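Local atomic coordinates of transaminase (Bacillus megaterium, PDB entry 5G0A), a protein that probably catalyses the pyridoxal-5'-phosphate-dependent transfer of amino groups between amines and carbonyl compounds, acting as an S-selective omega-transaminase. Residues Arg138-Gly150 with Ala155-Gly167. Residues are numbered along the deposited sequence; the frame is centred on the assembly and turned at random.
Sequences RPLVVTREHDYHG and AATVTRLRSYRSG. With PLP (pyridoxal-5'-phosphate), chain K.
The Tyr148 ring has Gly150 N over one face, offset toward the rim, while Tyr164 O and C3 of pyridoxal-5'-phosphate meet its edges. With CG anti to the backbone N (chi1 -176°), the Tyr148 side chain runs alongside that of Thr159, where Thr159 CG2 approaches Tyr148 CD1 at 3.6 Å, and crosses that of Tyr164 at about a right angle; a water bridges Tyr148 OH and Tyr164 O. The His149 ring presents an edge to the Val158 carbonyl, His149 CD2 lying 3.3 Å from Val158 O, and Val158 CG2 packs against His149 CB. Val158 O also accepts from Thr143 OG1 at 2.7 Å, in the carbonyl plane and on a lone pair. Beyond strand 140-144 the backbones are joined by His146 N to Arg160 O and Arg160 N to Asp147 O, and His149 N donates almost straight (166°) to Thr159 OG1. Asp147 OD2 is gripped from opposite faces of its carboxylate, by Arg144 NE in a salt bridge and by His149 NE2 at 2.7 Å. An alanine in place of Tyr148 would probably open a gap between Thr159, Tyr164 and the cofactor and leave the bridging water without its hydroxyl partner. Since His149 ND1 also bonds Asp269 of the cofactor pocket, the histidine is held at both ring nitrogens; the arginine-aspartate pair forms a second shell that probably fixes the imidazole's rotation, while His149 C lies against PLP C6.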
loop_
_atom_site.group_PDB
_atom_site.type_symbol
_atom_site.label_atom_id
_atom_site.label_comp_id
_atom_site.label_asym_id
_atom_site.label_seq_id
_atom_site.Cartn_x
_atom_site.Cartn_y
_atom_site.Cartn_z
ATOM N N ARG B 138 14.346 2.753 -7.360
ATOM C CA ARG B 138 13.674 3.586 -6.346
ATOM C C ARG B 138 12.168 3.572 -6.587
ATOM O O ARG B 138 11.742 3.507 -7.747
ATOM C CB ARG B 138 14.126 5.048 -6.424
ATOM C CG ARG B 138 15.618 5.274 -6.195
ATOM C CD ARG B 138 15.894 6.745 -6.417
ATOM N NE ARG B 138 17.339 6.975 -6.524
ATOM C CZ ARG B 138 17.858 8.094 -7.039
ATOM N NH1 ARG B 138 17.051 9.048 -7.496
ATOM N NH2 ARG B 138 19.193 8.228 -7.119
ATOM N N PRO B 139 11.366 3.674 -5.511
ATOM C CA PRO B 139 9.902 3.507 -5.659
ATOM C C PRO B 139 9.072 4.760 -5.928
ATOM O O PRO B 139 8.044 4.668 -6.596
ATOM C CB PRO B 139 9.481 2.944 -4.292
ATOM C CG PRO B 139 10.476 3.547 -3.330
ATOM C CD PRO B 139 11.792 3.514 -4.099
ATOM N N LEU B 140 9.434 5.905 -5.363
ATOM C CA LEU B 140 8.516 7.022 -5.366
ATOM C C LEU B 140 8.525 7.802 -6.678
ATOM O O LEU B 140 9.576 8.046 -7.272
ATOM C CB LEU B 140 8.804 7.966 -4.200
ATOM C CG LEU B 140 8.576 7.410 -2.787
ATOM C CD1 LEU B 140 8.832 8.513 -1.776
ATOM C CD2 LEU B 140 7.146 6.894 -2.630
ATOM N N VAL B 141 7.334 8.175 -7.131
ATOM C CA VAL B 141 7.240 9.079 -8.275
ATOM C C VAL B 141 6.436 10.303 -7.824
ATOM O O VAL B 141 5.418 10.184 -7.103
ATOM C CB VAL B 141 6.570 8.402 -9.508
ATOM C CG1 VAL B 141 6.310 9.442 -10.604
ATOM C CG2 VAL B 141 7.437 7.239 -10.039
ATOM N N VAL B 142 6.896 11.474 -8.238
ATOM C CA VAL B 142 6.258 12.744 -7.902
ATOM C C VAL B 142 5.456 13.214 -9.104
ATOM O O VAL B 142 6.000 13.340 -10.220
ATOM C CB VAL B 142 7.326 13.809 -7.557
ATOM C CG1 VAL B 142 6.661 15.147 -7.253
ATOM C CG2 VAL B 142 8.175 13.334 -6.393
ATOM N N THR B 143 4.172 13.467 -8.853
ATOM C CA THR B 143 3.279 14.069 -9.838
ATOM C C THR B 143 2.790 15.435 -9.317
ATOM O O THR B 143 3.282 15.925 -8.281
ATOM C CB THR B 143 2.100 13.124 -10.102
ATOM O OG1 THR B 143 1.404 13.550 -11.282
ATOM C CG2 THR B 143 1.144 13.081 -8.870
ATOM N N ARG B 144 1.871 16.079 -10.036
ATOM C CA ARG B 144 1.324 17.369 -9.586
ATOM C C ARG B 144 -0.190 17.323 -9.482
ATOM O O ARG B 144 -0.850 16.633 -10.254
ATOM C CB ARG B 144 1.725 18.535 -10.520
ATOM C CG ARG B 144 3.234 18.812 -10.597
ATOM C CD ARG B 144 3.933 17.995 -11.694
ATOM N NE ARG B 144 3.178 18.059 -12.958
ATOM C CZ ARG B 144 3.167 19.104 -13.786
ATOM N NH1 ARG B 144 3.894 20.197 -13.517
ATOM N NH2 ARG B 144 2.415 19.070 -14.888
ATOM N N GLU B 145 -0.732 18.112 -8.558
ATOM C CA GLU B 145 -2.167 18.388 -8.508
ATOM C C GLU B 145 -2.675 18.733 -9.916
ATOM O O GLU B 145 -2.038 19.511 -10.621
ATOM C CB GLU B 145 -2.475 19.554 -7.544
ATOM C CG GLU B 145 -3.976 19.666 -7.275
ATOM C CD GLU B 145 -4.431 20.932 -6.561
ATOM O OE1 GLU B 145 -3.703 21.946 -6.559
ATOM O OE2 GLU B 145 -5.547 20.901 -5.999
ATOM N N HIS B 146 -3.810 18.139 -10.283
ATOM C CA HIS B 146 -4.499 18.310 -11.571
ATOM C C HIS B 146 -3.850 17.642 -12.784
ATOM O O HIS B 146 -4.369 17.795 -13.902
ATOM C CB HIS B 146 -4.784 19.788 -11.903
ATOM C CG HIS B 146 -5.394 20.564 -10.775
ATOM N ND1 HIS B 146 -6.421 20.076 -9.998
ATOM C CD2 HIS B 146 -5.134 21.811 -10.315
ATOM C CE1 HIS B 146 -6.763 20.988 -9.100
ATOM N NE2 HIS B 146 -5.999 22.047 -9.271
ATOM N N ASP B 147 -2.764 16.891 -12.591
ATOM C CA ASP B 147 -2.175 16.163 -13.718
ATOM C C ASP B 147 -3.113 15.039 -14.122
ATOM O O ASP B 147 -3.739 14.408 -13.270
ATOM C CB ASP B 147 -0.824 15.525 -13.365
ATOM C CG ASP B 147 0.356 16.434 -13.622
ATOM O OD1 ASP B 147 0.161 17.647 -13.839
ATOM O OD2 ASP B 147 1.495 15.915 -13.659
ATOM N N TYR B 148 -3.159 14.792 -15.425
ATOM C CA TYR B 148 -3.791 13.593 -15.983
ATOM C C TYR B 148 -2.725 12.818 -16.750
ATOM O O TYR B 148 -2.068 13.375 -17.644
ATOM C CB TYR B 148 -4.974 13.956 -16.888
ATOM C CG TYR B 148 -5.676 12.692 -17.374
ATOM C CD1 TYR B 148 -6.553 12.006 -16.522
ATOM C CD2 TYR B 148 -5.404 12.147 -18.631
ATOM C CE1 TYR B 148 -7.156 10.815 -16.911
ATOM C CE2 TYR B 148 -6.030 10.956 -19.052
ATOM C CZ TYR B 148 -6.896 10.300 -18.174
ATOM O OH TYR B 148 -7.521 9.123 -18.537
ATOM N N HIS B 149 -2.524 11.552 -16.380
ATOM C CA HIS B 149 -1.536 10.721 -17.029
ATOM C C HIS B 149 -2.137 9.393 -17.489
ATOM O O HIS B 149 -1.407 8.478 -17.836
ATOM C CB HIS B 149 -0.303 10.489 -16.114
ATOM C CG HIS B 149 0.456 11.746 -15.821
ATOM N ND1 HIS B 149 1.129 12.447 -16.802
ATOM C CD2 HIS B 149 0.646 12.435 -14.665
ATOM C CE1 HIS B 149 1.682 13.526 -16.265
ATOM N NE2 HIS B 149 1.412 13.535 -14.969
ATOM N N GLY B 150 -3.464 9.290 -17.490
ATOM C CA GLY B 150 -4.073 8.030 -17.945
ATOM C C GLY B 150 -4.914 7.379 -16.866
ATOM O O GLY B 150 -5.055 7.927 -15.772
ATOM N N ALA B 155 -0.785 4.303 -14.135
ATOM C CA ALA B 155 -0.975 5.656 -14.637
ATOM C C ALA B 155 -1.958 6.469 -13.764
ATOM O O ALA B 155 -1.802 7.663 -13.560
ATOM C CB ALA B 155 -1.465 5.618 -16.080
ATOM N N ALA B 156 -3.005 5.817 -13.272
ATOM C CA ALA B 156 -3.954 6.499 -12.389
ATOM C C ALA B 156 -3.312 6.968 -11.064
ATOM O O ALA B 156 -3.696 8.001 -10.529
ATOM C CB ALA B 156 -5.170 5.617 -12.117
ATOM N N THR B 157 -2.313 6.242 -10.559
ATOM C CA THR B 157 -1.669 6.677 -9.304
ATOM C C THR B 157 -1.067 8.073 -9.442
ATOM O O THR B 157 -1.013 8.811 -8.464
ATOM C CB THR B 157 -0.580 5.708 -8.768
ATOM O OG1 THR B 157 0.550 5.689 -9.654
ATOM C CG2 THR B 157 -1.161 4.270 -8.561
ATOM N N VAL B 158 -0.616 8.425 -10.649
ATOM C CA VAL B 158 -0.052 9.763 -10.878
ATOM C C VAL B 158 -1.036 10.761 -11.471
ATOM O O VAL B 158 -0.703 11.896 -11.748
ATOM C CB VAL B 158 1.272 9.742 -11.671
ATOM C CG1 VAL B 158 2.376 9.105 -10.821
ATOM C CG2 VAL B 158 1.131 8.992 -12.999
ATOM N N THR B 159 -2.274 10.325 -11.631
ATOM C CA THR B 159 -3.329 11.222 -12.069
ATOM C C THR B 159 -3.977 11.813 -10.828
ATOM O O THR B 159 -4.532 11.088 -9.995
ATOM C CB THR B 159 -4.357 10.454 -12.915
ATOM O OG1 THR B 159 -3.757 10.144 -14.180
ATOM C CG2 THR B 159 -5.596 11.296 -13.149
ATOM N N ARG B 160 -3.850 13.127 -10.677
ATOM C CA ARG B 160 -4.454 13.831 -9.538
ATOM C C ARG B 160 -5.506 14.832 -10.029
ATOM O O ARG B 160 -5.624 15.951 -9.543
ATOM C CB ARG B 160 -3.375 14.501 -8.671
ATOM C CG ARG B 160 -2.378 13.550 -8.029
ATOM C CD ARG B 160 -3.037 12.464 -7.187
ATOM N NE ARG B 160 -4.224 12.944 -6.488
ATOM C CZ ARG B 160 -5.207 12.167 -6.031
ATOM N NH1 ARG B 160 -5.143 10.846 -6.150
ATOM N NH2 ARG B 160 -6.265 12.714 -5.449
ATOM N N LEU B 161 -6.272 14.396 -11.019
ATOM C CA LEU B 161 -7.385 15.181 -11.531
ATOM C C LEU B 161 -8.626 14.471 -11.027
ATOM O O LEU B 161 -8.950 13.394 -11.502
ATOM C CB LEU B 161 -7.342 15.221 -13.070
ATOM C CG LEU B 161 -8.340 16.172 -13.740
ATOM C CD1 LEU B 161 -8.070 17.606 -13.321
ATOM C CD2 LEU B 161 -8.265 16.027 -15.250
ATOM N N ARG B 162 -9.295 15.076 -10.039
ATOM C CA ARG B 162 -10.334 14.413 -9.235
ATOM C C ARG B 162 -11.462 13.792 -10.056
ATOM O O ARG B 162 -11.986 12.725 -9.714
ATOM C CB ARG B 162 -10.940 15.436 -8.267
ATOM C CG ARG B 162 -11.819 14.842 -7.193
ATOM C CD ARG B 162 -12.279 15.940 -6.254
ATOM N NE ARG B 162 -13.197 15.425 -5.243
ATOM C CZ ARG B 162 -14.119 16.162 -4.629
ATOM N NH1 ARG B 162 -14.279 17.448 -4.958
ATOM N NH2 ARG B 162 -14.896 15.605 -3.698
ATOM N N SER B 163 -11.813 14.471 -11.143
ATOM C CA SER B 163 -12.967 14.135 -11.960
ATOM C C SER B 163 -12.675 13.106 -13.045
ATOM O O SER B 163 -13.558 12.767 -13.829
ATOM C CB SER B 163 -13.522 15.411 -12.622
ATOM O OG SER B 163 -12.502 16.138 -13.306
ATOM N N TYR B 164 -11.446 12.602 -13.086
ATOM C CA TYR B 164 -11.062 11.686 -14.144
ATOM C C TYR B 164 -10.357 10.435 -13.631
ATOM O O TYR B 164 -9.526 9.861 -14.331
ATOM C CB TYR B 164 -10.223 12.430 -15.204
ATOM C CG TYR B 164 -11.104 13.203 -16.156
ATOM C CD1 TYR B 164 -11.626 12.588 -17.296
ATOM C CD2 TYR B 164 -11.451 14.527 -15.898
ATOM C CE1 TYR B 164 -12.454 13.282 -18.162
ATOM C CE2 TYR B 164 -12.274 15.229 -16.770
ATOM C CZ TYR B 164 -12.776 14.596 -17.887
ATOM O OH TYR B 164 -13.599 15.267 -18.761
ATOM N N ARG B 165 -10.731 9.978 -12.434
ATOM C CA ARG B 165 -10.075 8.823 -11.842
ATOM C C ARG B 165 -10.961 7.567 -11.809
ATOM O O ARG B 165 -10.824 6.724 -10.928
ATOM C CB ARG B 165 -9.556 9.189 -10.443
ATOM C CG ARG B 165 -8.358 10.135 -10.453
ATOM C CD ARG B 165 -7.953 10.551 -9.034
ATOM N NE ARG B 165 -7.859 9.395 -8.139
ATOM C CZ ARG B 165 -6.863 8.510 -8.149
ATOM N NH1 ARG B 165 -5.832 8.676 -8.963
ATOM N NH2 ARG B 165 -6.893 7.470 -7.316
ATOM N N SER B 166 -11.854 7.438 -12.797
ATOM C CA SER B 166 -12.663 6.214 -12.983
ATOM C C SER B 166 -13.561 5.818 -11.809
ATOM O O SER B 166 -13.936 4.652 -11.666
ATOM C CB SER B 166 -11.770 5.038 -13.393
ATOM O OG SER B 166 -10.993 5.403 -14.531
ATOM N N GLY B 167 -13.886 6.797 -10.973
ATOM C CA GLY B 167 -14.872 6.596 -9.904
ATOM C C GLY B 167 -16.278 6.862 -10.396
ATOM O O GLY B 167 -16.502 7.137 -11.579
HETATM N N1 PLP K . -1.392 11.304 -20.613
HETATM C C2 PLP K . -1.934 12.464 -21.053
HETATM C C2A PLP K . -1.237 13.777 -20.771
HETATM C C3 PLP K . -3.163 12.438 -21.880
HETATM O O3 PLP K . -3.714 13.555 -22.376
HETATM C C4 PLP K . -3.795 11.140 -22.163
HETATM C C4A PLP K . -5.041 11.067 -23.046
HETATM C C5 PLP K . -3.119 9.957 -21.577
HETATM C C6 PLP K . -1.971 10.108 -20.815
HETATM C C5A PLP K . -3.688 8.553 -21.726
HETATM O O4P PLP K . -3.784 8.116 -23.065
HETATM P P PLP K . -4.870 6.961 -23.394
HETATM O O1P PLP K . -4.507 6.664 -24.823
HETATM O O2P PLP K . -4.678 5.794 -22.442
HETATM O O3P PLP K . -6.217 7.615 -23.234
HETATM O O HOH W 1 -8.379 17.827 -9.593
HETATM O O HOH W 2 -10.114 8.443 -17.112
HETATM O O HOH W 3 -7.303 8.257 -13.950
#